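Local structure of TRAP-type transporter, periplasmic component (Cupriavidus necator, 4P8B) at residues N109-P114 with L147-N152; P118-L123 with K281-P286; K318-W323 with K334-I339. The protein binds (S)-2-acetolactate and probably delivers it, as the periplasmic solute-binding component, to a TRAP-type transporter. All coordinates share one frame; numbering follows the deposited sequence. Where two conformers were deposited one is given.

Contact 1: residues N109-P114 with L147-N152; sequences NLFSLP and LAWGEN
Phe111 and Trp149 meet across backbones that stay well apart: a 3-10 turn at 109-112 faces strand 144-154, and the nearest CA pair, Phe111 and Glu151, is 11.5 Å apart. The gap between the backbones is bridged by the two aromatic side chains. Both set out from the backbone toward the other segment. Each ring starts beside its own backbone N, with CG anti to the carbonyl carbon (chi1 -60° for Phe111 and -64° for Trp149). Only the outer ends of the rings touch. Phe111 CZ lies 3.9 Å from Trp149 CH2, and Phe111 CE2 and Trp149 CZ3 complete the four-atom patch. The ring planes are inclined at 68°, an oblique aromatic pair, with the centroids of the six-membered rings 5.8 Å apart. The contact is purely apolar. Further along the same strand, Asn152 reaches the acetolactate pocket, where its ND2 bonds to Asp242 and weakly to the ligand. Strand 144-154 pairs with strand 241-249, whose Pro243 touches both aromatic residues. Trp149 also stacks on Phe136 of helix 130-141 and touches Thr127 of helix 120-127.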
ATOM      1  N   ASN A 109      -6.942   2.122   8.146  1.00 11.94           N
ATOM      2  CA  ASN A 109      -7.504   3.187   7.321  1.00 10.67           C
ATOM      3  C   ASN A 109      -6.792   4.542   7.527  1.00 10.40           C
ATOM      4  O   ASN A 109      -6.940   5.435   6.716  1.00 10.59           O
ATOM      5  CB  ASN A 109      -8.993   3.369   7.587  1.00 11.65           C
ATOM      6  CG  ASN A 109      -9.844   2.265   7.010  1.00 15.64           C
ATOM      7  OD1 ASN A 109      -9.938   2.112   5.800  1.00 13.70           O
ATOM      8  ND2 ASN A 109     -10.501   1.515   7.881  1.00 19.53           N
ATOM      9  N   LEU A 110      -6.028   4.685   8.602  0.53  9.90           N
ATOM     10  CA  LEU A 110      -5.321   5.923   8.866  0.53  9.33           C
ATOM     11  C   LEU A 110      -4.484   6.355   7.666  0.53  8.61           C
ATOM     12  O   LEU A 110      -4.469   7.534   7.297  0.53  9.77           O
ATOM     13  CB  LEU A 110      -4.446   5.759  10.103  0.53  9.92           C
ATOM     14  CG  LEU A 110      -3.786   7.013  10.656  0.53 10.49           C
ATOM     15  CD1 LEU A 110      -3.683   6.946  12.171  0.53  9.71           C
ATOM     16  CD2 LEU A 110      -2.402   7.198  10.057  0.53  8.29           C
ATOM     17  N   PHE A 111      -3.817   5.402   7.017  1.00  8.02           N
ATOM     18  CA  PHE A 111      -2.970   5.724   5.894  1.00  8.98           C
ATOM     19  C   PHE A 111      -3.751   6.063   4.619  1.00  7.62           C
ATOM     20  O   PHE A 111      -3.181   6.590   3.640  1.00  8.68           O
ATOM     21  CB  PHE A 111      -1.968   4.582   5.615  1.00  8.80           C
ATOM     22  CG  PHE A 111      -1.062   4.291   6.775  1.00  9.23           C
ATOM     23  CD1 PHE A 111      -0.028   5.174   7.098  1.00  9.34           C
ATOM     24  CD2 PHE A 111      -1.240   3.169   7.562  1.00  9.57           C
ATOM     25  CE1 PHE A 111       0.799   4.924   8.162  1.00  9.97           C
ATOM     26  CE2 PHE A 111      -0.403   2.933   8.644  1.00 11.21           C
ATOM     27  CZ  PHE A 111       0.609   3.801   8.931  1.00 11.35           C
ATOM     28  N   SER A 112      -5.051   5.768   4.646  1.00  8.35           N
ATOM     29  CA  SER A 112      -5.947   6.039   3.536  1.00  8.21           C
ATOM     30  C   SER A 112      -6.721   7.343   3.712  1.00  8.81           C
ATOM     31  O   SER A 112      -7.532   7.673   2.871  1.00  9.28           O
ATOM     32  CB  SER A 112      -6.943   4.891   3.375  1.00  9.31           C
ATOM     33  OG  SER A 112      -6.216   3.699   3.114  1.00  9.85           O
ATOM     34  N   LEU A 113      -6.521   8.075   4.803  1.00  8.56           N
ATOM     35  CA  LEU A 113      -7.215   9.352   4.962  1.00 10.20           C
ATOM     36  C   LEU A 113      -6.741  10.346   3.913  1.00  9.48           C
ATOM     37  O   LEU A 113      -5.548  10.597   3.794  1.00 10.15           O
ATOM     38  CB  LEU A 113      -6.946   9.936   6.341  1.00  9.23           C
ATOM     39  CG  LEU A 113      -7.593   9.221   7.519  1.00  9.04           C
ATOM     40  CD1 LEU A 113      -6.994   9.741   8.825  1.00 12.09           C
ATOM     41  CD2 LEU A 113      -9.101   9.407   7.502  1.00 13.85           C
ATOM     42  N   PRO A 114      -7.674  10.921   3.144  1.00  8.70           N
ATOM     43  CA  PRO A 114      -7.229  11.743   2.007  1.00  9.93           C
ATOM     44  C   PRO A 114      -6.504  13.009   2.467  1.00  8.08           C
ATOM     45  O   PRO A 114      -7.006  13.760   3.287  1.00  9.78           O
ATOM     46  CB  PRO A 114      -8.542  12.057   1.264  1.00 10.33           C
ATOM     47  CG  PRO A 114      -9.639  11.839   2.290  1.00 17.95           C
ATOM     48  CD  PRO A 114      -9.126  10.735   3.184  1.00  9.91           C
ATOM     49  N   LEU A 147       6.417  -7.245  12.202  1.00 13.49           N
ATOM     50  CA  LEU A 147       7.861  -7.244  12.383  1.00 13.12           C
ATOM     51  C   LEU A 147       8.588  -6.046  11.773  1.00 12.78           C
ATOM     52  O   LEU A 147       9.665  -5.684  12.231  1.00 15.36           O
ATOM     53  CB  LEU A 147       8.450  -8.516  11.787  1.00 14.80           C
ATOM     54  CG  LEU A 147       7.956  -9.823  12.420  1.00 16.21           C
ATOM     55  CD1 LEU A 147       8.571 -11.016  11.697  1.00 18.57           C
ATOM     56  CD2 LEU A 147       8.243  -9.908  13.925  1.00 18.63           C
ATOM     57  N   ALA A 148       8.053  -5.487  10.688  1.00 11.87           N
ATOM     58  CA  ALA A 148       8.723  -4.390  10.009  1.00 13.06           C
ATOM     59  C   ALA A 148       7.788  -3.706   9.048  1.00  9.72           C
ATOM     60  O   ALA A 148       6.741  -4.242   8.687  1.00 10.07           O
ATOM     61  CB  ALA A 148       9.927  -4.902   9.246  1.00 12.16           C
ATOM     62  N   TRP A 149       8.194  -2.508   8.644  1.00  9.82           N
ATOM     63  CA  TRP A 149       7.502  -1.716   7.642  1.00  9.07           C
ATOM     64  C   TRP A 149       8.245  -1.713   6.320  1.00  8.52           C
ATOM     65  O   TRP A 149       9.478  -1.632   6.269  1.00  9.81           O
ATOM     66  CB  TRP A 149       7.382  -0.251   8.097  1.00 10.78           C
ATOM     67  CG  TRP A 149       6.560  -0.020   9.331  1.00  8.96           C
ATOM     68  CD1 TRP A 149       7.006   0.005  10.622  1.00 13.03           C
ATOM     69  CD2 TRP A 149       5.153   0.196   9.389  1.00  9.73           C
ATOM     70  NE1 TRP A 149       5.957   0.223  11.468  1.00 11.11           N
ATOM     71  CE2 TRP A 149       4.810   0.356  10.748  1.00  9.80           C
ATOM     72  CE3 TRP A 149       4.144   0.285   8.417  1.00  8.70           C
ATOM     73  CZ2 TRP A 149       3.495   0.585  11.161  1.00 12.16           C
ATOM     74  CZ3 TRP A 149       2.853   0.533   8.833  1.00  8.96           C
ATOM     75  CH2 TRP A 149       2.537   0.669  10.199  1.00 11.24           C
ATOM     76  N   GLY A 150       7.460  -1.770   5.251  1.00  8.38           N
ATOM     77  CA  GLY A 150       7.911  -1.475   3.896  1.00  9.26           C
ATOM     78  C   GLY A 150       7.041  -0.383   3.317  1.00  7.26           C
ATOM     79  O   GLY A 150       6.392   0.377   4.028  1.00  8.05           O
ATOM     80  N   GLU A 151       7.016  -0.318   1.992  1.00  7.90           N
ATOM     81  CA  GLU A 151       6.288   0.741   1.295  1.00  7.39           C
ATOM     82  C   GLU A 151       5.802   0.327  -0.074  1.00  7.51           C
ATOM     83  O   GLU A 151       6.535  -0.264  -0.859  1.00  8.15           O
ATOM     84  CB  GLU A 151       7.194   1.956   1.148  1.00  8.65           C
ATOM     85  CG  GLU A 151       6.507   3.193   0.554  1.00  8.42           C
ATOM     86  CD  GLU A 151       7.219   4.444   0.968  1.00  9.22           C
ATOM     87  OE1 GLU A 151       7.402   4.598   2.183  1.00 10.46           O
ATOM     88  OE2 GLU A 151       7.654   5.231   0.102  1.00 10.74           O
ATOM     89  N   ASN A 152       4.544   0.652  -0.369  1.00  7.42           N
ATOM     90  CA  ASN A 152       4.053   0.632  -1.749  1.00  6.35           C
ATOM     91  C   ASN A 152       4.289   2.041  -2.290  1.00  7.59           C
ATOM     92  O   ASN A 152       5.133   2.220  -3.166  1.00  8.29           O
ATOM     93  CB  ASN A 152       2.599   0.185  -1.778  1.00  7.03           C
ATOM     94  CG  ASN A 152       2.228  -0.569  -3.060  1.00  7.11           C
ATOM     95  OD1 ASN A 152       3.090  -0.984  -3.844  1.00  8.13           O
ATOM     96  ND2 ASN A 152       0.946  -0.762  -3.249  1.00  7.92           N
TER

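Contact 2: residues P118-L123 with K281-P286; sequences PDYKAL and KGLAEP
Tyr120 and Ala284 bring the two backbones closest, with their CA atoms 6.9 Å apart. One segment is the first turn of helix 120-127 with the residues before it. The other is an irregular link in which Ala284 is the centre of an inverse gamma turn. Tyr120 carries the whole first side of the contact. Its CG lies anti to the carbonyl carbon (chi1 -65°), and the ring reaches past Ala284 to Leu283. One side of the ring, at CD2 and CE2, rests against Ala284. Tyr120 CD2 is 3.6 Å from Ala284 CB, and Tyr120 CE2 is equally close to Ala284 CA. The methyl group meets the ring at a slant. At the far end, Tyr120 OH packs 3.5 Å from Leu283 CB. No hydrogen bond joins the segments, so the contact is van der Waals packing at the protein surface. Asp119 is the N-cap of the helix. Its OD1 accepts from Ala122 N at 3.0 Å, with an N-H...O angle of 138°. This caps the turn that carries Tyr120. Asp119 OD2 has a second role, in a salt bridge to Arg342. The Tyr120 ring also meets Phe154 of strand 144-154 edge-to-face. Leu283 packs on Ala290 and Trp291 of helix 289-295, while Ala122 lies against Ile339 of helix 329-340.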
ATOM      1  N   PRO A 118       1.790  14.991   3.607  1.00  9.38           N
ATOM      2  CA  PRO A 118       2.281  15.803   2.476  1.00 13.15           C
ATOM      3  C   PRO A 118       3.475  15.226   1.721  1.00 15.55           C
ATOM      4  O   PRO A 118       3.690  15.589   0.563  1.00 17.90           O
ATOM      5  CB  PRO A 118       2.713  17.117   3.131  1.00 13.46           C
ATOM      6  CG  PRO A 118       1.954  17.193   4.391  1.00 17.98           C
ATOM      7  CD  PRO A 118       1.765  15.759   4.863  1.00 11.48           C
ATOM      8  N   ASP A 119       4.250  14.354   2.346  1.00 12.34           N
ATOM      9  CA  ASP A 119       5.515  13.937   1.763  1.00 13.41           C
ATOM     10  C   ASP A 119       6.041  12.673   2.465  1.00 12.89           C
ATOM     11  O   ASP A 119       5.395  12.131   3.370  1.00 11.06           O
ATOM     12  CB  ASP A 119       6.536  15.091   1.825  1.00 13.58           C
ATOM     13  CG  ASP A 119       6.692  15.679   3.220  1.00 13.87           C
ATOM     14  OD1 ASP A 119       6.578  14.945   4.225  1.00 13.99           O
ATOM     15  OD2 ASP A 119       6.990  16.885   3.327  1.00 17.50           O
ATOM     16  N   TYR A 120       7.198  12.180   2.030  1.00 10.83           N
ATOM     17  CA  TYR A 120       7.774  10.963   2.593  1.00 12.43           C
ATOM     18  C   TYR A 120       8.154  11.151   4.056  1.00 12.92           C
ATOM     19  O   TYR A 120       8.044  10.216   4.843  1.00 13.23           O
ATOM     20  CB  TYR A 120       8.984  10.495   1.764  1.00 14.47           C
ATOM     21  CG  TYR A 120       8.558  10.090   0.368  1.00 13.46           C
ATOM     22  CD1 TYR A 120       7.926   8.877   0.132  1.00 10.37           C
ATOM     23  CD2 TYR A 120       8.724  10.958  -0.699  1.00 15.04           C
ATOM     24  CE1 TYR A 120       7.506   8.534  -1.123  1.00 10.37           C
ATOM     25  CE2 TYR A 120       8.298  10.622  -1.982  1.00 14.91           C
ATOM     26  CZ  TYR A 120       7.687   9.405  -2.184  1.00 12.60           C
ATOM     27  OH  TYR A 120       7.254   9.075  -3.462  1.00 13.67           O
ATOM     28  N   LYS A 121       8.593  12.348   4.425  1.00 12.77           N
ATOM     29  CA  LYS A 121       8.954  12.632   5.811  1.00 12.70           C
ATOM     30  C   LYS A 121       7.725  12.420   6.697  1.00 12.63           C
ATOM     31  O   LYS A 121       7.844  11.964   7.836  1.00 13.19           O
ATOM     32  CB  LYS A 121       9.495  14.053   5.941  1.00 17.23           C
ATOM     33  CG  LYS A 121      10.380  14.263   7.156  1.00 25.78           C
ATOM     34  CD  LYS A 121      11.200  15.557   7.035  1.00 30.23           C
ATOM     35  CE  LYS A 121      12.155  15.721   8.199  1.00 35.71           C
ATOM     36  NZ  LYS A 121      12.916  17.004   8.116  1.00 37.09           N
ATOM     37  N   ALA A 122       6.548  12.725   6.177  1.00 11.20           N
ATOM     38  CA  ALA A 122       5.308  12.570   6.928  1.00 12.05           C
ATOM     39  C   ALA A 122       4.966  11.107   7.111  1.00 10.93           C
ATOM     40  O   ALA A 122       4.567  10.697   8.198  1.00 11.48           O
ATOM     41  CB  ALA A 122       4.174  13.315   6.238  1.00 12.60           C
ATOM     42  N   LEU A 123       5.100  10.309   6.061  1.00  9.46           N
ATOM     43  CA  LEU A 123       4.840   8.896   6.185  1.00 11.01           C
ATOM     44  C   LEU A 123       5.802   8.267   7.193  1.00 12.81           C
ATOM     45  O   LEU A 123       5.396   7.475   8.060  1.00 11.11           O
ATOM     46  CB  LEU A 123       4.967   8.241   4.795  1.00 11.48           C
ATOM     47  CG  LEU A 123       4.860   6.723   4.675  1.00 12.12           C
ATOM     48  CD1 LEU A 123       3.610   6.205   5.321  1.00 13.81           C
ATOM     49  CD2 LEU A 123       4.925   6.272   3.219  1.00 13.88           C
ATOM     50  N   LYS A 281      12.771   4.846  -5.442  1.00 14.19           N
ATOM     51  CA  LYS A 281      13.754   5.143  -6.481  1.00 15.28           C
ATOM     52  C   LYS A 281      13.209   6.206  -7.452  1.00 15.12           C
ATOM     53  O   LYS A 281      12.128   6.058  -8.010  1.00 13.95           O
ATOM     54  CB  LYS A 281      14.130   3.865  -7.233  1.00 16.62           C
ATOM     55  CG  LYS A 281      15.195   4.073  -8.294  1.00 22.81           C
ATOM     56  CD  LYS A 281      15.501   2.783  -9.050  1.00 27.74           C
ATOM     57  CE  LYS A 281      16.757   2.932  -9.880  1.00 32.57           C
ATOM     58  NZ  LYS A 281      16.775   4.246 -10.568  1.00 36.08           N
ATOM     59  N   GLY A 282      13.951   7.301  -7.615  1.00 16.47           N
ATOM     60  CA  GLY A 282      13.554   8.371  -8.519  1.00 16.61           C
ATOM     61  C   GLY A 282      12.327   9.161  -8.100  1.00 15.69           C
ATOM     62  O   GLY A 282      11.781   9.905  -8.927  1.00 15.56           O
ATOM     63  N   LEU A 283      11.914   9.063  -6.836  1.00 15.24           N
ATOM     64  CA  LEU A 283      10.660   9.685  -6.367  1.00 14.99           C
ATOM     65  C   LEU A 283      10.797  10.659  -5.211  1.00 17.66           C
ATOM     66  O   LEU A 283      10.128  11.677  -5.192  1.00 21.80           O
ATOM     67  CB  LEU A 283       9.664   8.616  -5.921  1.00 13.20           C
ATOM     68  CG  LEU A 283       9.159   7.758  -7.056  1.00 11.93           C
ATOM     69  CD1 LEU A 283       8.469   6.522  -6.503  1.00 14.02           C
ATOM     70  CD2 LEU A 283       8.207   8.561  -7.944  1.00 12.30           C
ATOM     71  N   ALA A 284      11.612  10.330  -4.219  1.00 26.37           N
ATOM     72  CA  ALA A 284      11.736  11.176  -3.037  1.00 25.78           C
ATOM     73  C   ALA A 284      12.822  12.216  -3.279  1.00 32.30           C
ATOM     74  O   ALA A 284      13.687  12.438  -2.433  1.00 39.50           O
ATOM     75  CB  ALA A 284      12.050  10.335  -1.808  1.00 33.10           C
ATOM     76  N   GLU A 285      12.761  12.840  -4.448  1.00 33.21           N
ATOM     77  CA  GLU A 285      13.779  13.778  -4.903  1.00 39.72           C
ATOM     78  C   GLU A 285      13.081  14.885  -5.681  1.00 38.57           C
ATOM     79  O   GLU A 285      11.999  14.673  -6.228  1.00 41.07           O
ATOM     80  CB  GLU A 285      14.780  13.063  -5.812  1.00 43.91           C
ATOM     81  CG  GLU A 285      15.393  11.810  -5.204  1.00 46.99           C
ATOM     82  CD  GLU A 285      15.731  10.758  -6.243  1.00 45.45           C
ATOM     83  OE1 GLU A 285      16.263   9.698  -5.845  1.00 43.93           O
ATOM     84  OE2 GLU A 285      15.470  10.992  -7.449  1.00 34.90           O
ATOM     85  N   PRO A 286      13.707  16.068  -5.749  1.00 41.36           N
ATOM     86  CA  PRO A 286      13.061  17.275  -6.284  1.00 41.30           C
ATOM     87  C   PRO A 286      12.333  17.113  -7.624  1.00 44.57           C
ATOM     88  O   PRO A 286      11.151  17.449  -7.713  1.00 49.74           O
ATOM     89  CB  PRO A 286      14.228  18.269  -6.425  1.00 43.07           C
ATOM     90  CG  PRO A 286      15.493  17.476  -6.143  1.00 45.39           C
ATOM     91  CD  PRO A 286      15.073  16.344  -5.276  1.00 44.17           C
TER

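Contact 3: residues K318-W323 with K334-I339; sequences KVYDKW and KAEGAI
Glu336 accepts a hydrogen bond from the hydroxyl of Tyr320 in the polar contact between these two helical segments; their nearest CA atoms, those of the same two residues, are 12.0 Å apart. Along 334-339, Lys334 and Ala335 come first and pack on Val131 of helix 130-141. Next is Glu336, with an extended chain beyond CG that brings the carboxylate to the tyrosine. Tyr320 OH donates to Glu336 OE2 at 2.6 Å, using the anti lone pair, the one away from OE1. Glu336 OE2 lies at the edge of the Tyr320 ring, in its plane, and ring and carboxylate are only 10° apart. Tyr320 has CG anti to its N (chi1 -178°), which sends the ring out to meet the glutamate from the opposite direction. Helices 317-327 and 329-340 are consecutive, with a break at residue 328, and one side-chain bond spans the gap between them here. Lys324, one turn beyond Tyr320, makes a salt bridge to the same OE2 and would probably offset the like charge of Asp321, whose OD1 is 6.5 Å from Glu336 OE2. Ile339 closes the segment, packing on Leu126 of helix 120-127.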
ATOM      1  N   LYS A 318     -14.712  16.201   4.474  1.00 16.32           N
ATOM      2  CA  LYS A 318     -15.820  15.608   5.215  1.00 18.45           C
ATOM      3  C   LYS A 318     -15.604  14.099   5.335  1.00 15.33           C
ATOM      4  O   LYS A 318     -15.885  13.492   6.366  1.00 15.92           O
ATOM      5  CB  LYS A 318     -17.165  15.927   4.548  1.00 23.28           C
ATOM      6  N   VAL A 319     -15.070  13.482   4.286  1.00 14.37           N
ATOM      7  CA  VAL A 319     -14.715  12.066   4.345  1.00 13.77           C
ATOM      8  C   VAL A 319     -13.618  11.865   5.390  1.00 13.13           C
ATOM      9  O   VAL A 319     -13.671  10.950   6.216  1.00 13.29           O
ATOM     10  CB  VAL A 319     -14.236  11.546   2.963  1.00 12.99           C
ATOM     11  CG1 VAL A 319     -13.631  10.176   3.063  1.00 12.79           C
ATOM     12  CG2 VAL A 319     -15.396  11.527   1.964  1.00 15.46           C
ATOM     13  N   TYR A 320     -12.593  12.711   5.340  1.00 12.52           N
ATOM     14  CA  TYR A 320     -11.526  12.671   6.330  1.00 13.04           C
ATOM     15  C   TYR A 320     -12.083  12.719   7.759  1.00 12.90           C
ATOM     16  O   TYR A 320     -11.731  11.893   8.591  1.00 12.77           O
ATOM     17  CB  TYR A 320     -10.584  13.840   6.101  1.00 13.02           C
ATOM     18  CG  TYR A 320      -9.386  13.927   7.021  1.00 12.95           C
ATOM     19  CD1 TYR A 320      -9.517  14.369   8.330  1.00 12.21           C
ATOM     20  CD2 TYR A 320      -8.116  13.622   6.555  1.00 11.43           C
ATOM     21  CE1 TYR A 320      -8.419  14.476   9.147  1.00 14.38           C
ATOM     22  CE2 TYR A 320      -7.013  13.751   7.368  1.00 12.32           C
ATOM     23  CZ  TYR A 320      -7.167  14.162   8.657  1.00 12.92           C
ATOM     24  OH  TYR A 320      -6.033  14.265   9.431  1.00 14.83           O
ATOM     25  N   ASP A 321     -12.969  13.673   8.026  1.00 13.92           N
ATOM     26  CA  ASP A 321     -13.482  13.863   9.374  1.00 15.99           C
ATOM     27  C   ASP A 321     -14.305  12.654   9.820  1.00 15.82           C
ATOM     28  O   ASP A 321     -14.217  12.212  10.978  1.00 16.04           O
ATOM     29  CB  ASP A 321     -14.343  15.131   9.434  1.00 19.27           C
ATOM     30  CG  ASP A 321     -13.539  16.406   9.242  1.00 26.23           C
ATOM     31  OD1 ASP A 321     -12.299  16.385   9.415  1.00 26.30           O
ATOM     32  OD2 ASP A 321     -14.163  17.442   8.923  1.00 32.42           O
ATOM     33  N   LYS A 322     -15.106  12.119   8.900  1.00 16.11           N
ATOM     34  CA  LYS A 322     -15.919  10.948   9.189  1.00 17.25           C
ATOM     35  C   LYS A 322     -15.039   9.760   9.577  1.00 16.30           C
ATOM     36  O   LYS A 322     -15.271   9.100  10.600  1.00 16.99           O
ATOM     37  CB  LYS A 322     -16.789  10.599   7.975  1.00 19.68           C
ATOM     38  CG  LYS A 322     -17.504   9.259   8.099  1.00 19.97           C
ATOM     39  CD  LYS A 322     -18.403   8.997   6.891  1.00 22.26           C
ATOM     40  CE  LYS A 322     -19.118   7.658   7.043  1.00 26.31           C
ATOM     41  NZ  LYS A 322     -19.947   7.293   5.867  1.00 33.35           N
ATOM     42  N   TRP A 323     -14.021   9.481   8.765  1.00 14.46           N
ATOM     43  CA  TRP A 323     -13.186   8.317   9.008  1.00 14.16           C
ATOM     44  C   TRP A 323     -12.207   8.507  10.171  1.00 15.40           C
ATOM     45  O   TRP A 323     -11.810   7.540  10.824  1.00 14.63           O
ATOM     46  CB  TRP A 323     -12.499   7.864   7.698  1.00 13.65           C
ATOM     47  CG  TRP A 323     -13.496   7.185   6.839  1.00 13.61           C
ATOM     48  CD1 TRP A 323     -14.422   7.779   6.022  1.00 13.95           C
ATOM     49  CD2 TRP A 323     -13.712   5.785   6.737  1.00 13.96           C
ATOM     50  NE1 TRP A 323     -15.202   6.826   5.425  1.00 14.64           N
ATOM     51  CE2 TRP A 323     -14.791   5.590   5.850  1.00 14.71           C
ATOM     52  CE3 TRP A 323     -13.111   4.668   7.325  1.00 13.99           C
ATOM     53  CZ2 TRP A 323     -15.253   4.328   5.514  1.00 16.33           C
ATOM     54  CZ3 TRP A 323     -13.574   3.423   6.996  1.00 15.75           C
ATOM     55  CH2 TRP A 323     -14.646   3.259   6.119  1.00 16.21           C
ATOM     56  N   LYS A 334      -2.810  12.045  16.916  1.00 12.57           N
ATOM     57  CA  LYS A 334      -1.382  11.790  17.102  1.00 14.69           C
ATOM     58  C   LYS A 334      -0.630  11.823  15.765  1.00 12.19           C
ATOM     59  O   LYS A 334       0.488  12.340  15.689  1.00 12.74           O
ATOM     60  CB  LYS A 334      -1.162  10.444  17.806  1.00 13.66           C
ATOM     61  CG  LYS A 334      -1.501  10.494  19.278  1.00 17.92           C
ATOM     62  CD  LYS A 334      -1.539   9.115  19.894  1.00 17.62           C
ATOM     63  CE  LYS A 334      -1.926   9.190  21.372  1.00 21.67           C
ATOM     64  NZ  LYS A 334      -1.927   7.830  22.004  1.00 29.88           N
ATOM     65  N   ALA A 335      -1.243  11.286  14.710  1.00 12.20           N
ATOM     66  CA  ALA A 335      -0.632  11.297  13.381  1.00 11.26           C
ATOM     67  C   ALA A 335      -0.489  12.730  12.878  1.00 10.71           C
ATOM     68  O   ALA A 335       0.574  13.117  12.368  1.00 11.32           O
ATOM     69  CB  ALA A 335      -1.454  10.469  12.425  1.00 10.38           C
ATOM     70  N   GLU A 336      -1.551  13.514  13.020  1.00 11.32           N
ATOM     71  CA  GLU A 336      -1.526  14.920  12.599  1.00 11.84           C
ATOM     72  C   GLU A 336      -0.389  15.655  13.274  1.00 12.27           C
ATOM     73  O   GLU A 336       0.322  16.444  12.658  1.00 13.61           O
ATOM     74  CB  GLU A 336      -2.869  15.592  12.888  1.00 12.15           C
ATOM     75  CG  GLU A 336      -4.020  15.055  12.046  1.00 12.01           C
ATOM     76  CD  GLU A 336      -5.393  15.444  12.556  1.00 14.88           C
ATOM     77  OE1 GLU A 336      -5.493  16.029  13.660  1.00 16.02           O
ATOM     78  OE2 GLU A 336      -6.393  15.177  11.857  1.00 14.56           O
ATOM     79  N   GLY A 337      -0.227  15.421  14.570  1.00 12.62           N
ATOM     80  CA  GLY A 337       0.830  16.085  15.310  1.00 13.64           C
ATOM     81  C   GLY A 337       2.229  15.653  14.931  1.00 13.23           C
ATOM     82  O   GLY A 337       3.132  16.474  14.827  1.00 14.18           O
ATOM     83  N   ALA A 338       2.413  14.359  14.734  1.00 13.20           N
ATOM     84  CA  ALA A 338       3.707  13.843  14.296  1.00 13.56           C
ATOM     85  C   ALA A 338       4.113  14.433  12.951  1.00 12.48           C
ATOM     86  O   ALA A 338       5.280  14.777  12.732  1.00 13.62           O
ATOM     87  CB  ALA A 338       3.659  12.322  14.215  1.00 13.98           C
ATOM     88  N   ILE A 339       3.138  14.557  12.059  1.00 12.10           N
ATOM     89  CA  ILE A 339       3.377  15.160  10.764  1.00 12.15           C
ATOM     90  C   ILE A 339       3.718  16.657  10.906  1.00 13.28           C
ATOM     91  O   ILE A 339       4.673  17.137  10.308  1.00 14.50           O
ATOM     92  CB  ILE A 339       2.168  14.903   9.858  1.00 11.43           C
ATOM     93  CG1 ILE A 339       2.126  13.411   9.536  1.00 10.62           C
ATOM     94  CG2 ILE A 339       2.218  15.764   8.612  1.00 13.05           C
ATOM     95  CD1 ILE A 339       0.810  12.990   8.944  1.00 12.69           C
TER

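In the fold
From the N terminus, the chain first reaches 109-114 and then 118-123. Contact 1 closes a loop of 32 residues at strand 144-154, spanning helices 120-127 and 130-141. Contact 2 closes much later, at 281-286, across 157 residues, so the two contacts cross. They touch where Glu151 packs on Tyr120 and Leu123, and Phe111 on Leu123. Contact 3 follows both in series and joins the last two helices, with ten residues between its segments, nearly all of them helical. Its Trp323 and Tyr320 pack on Asn109, Leu113 and Pro114 of contact 1, while Ile339 packs on Pro118 and Ala122 of contact 2. The C-terminal helices thus pack against the 109-123 region, beside the five-stranded sheet.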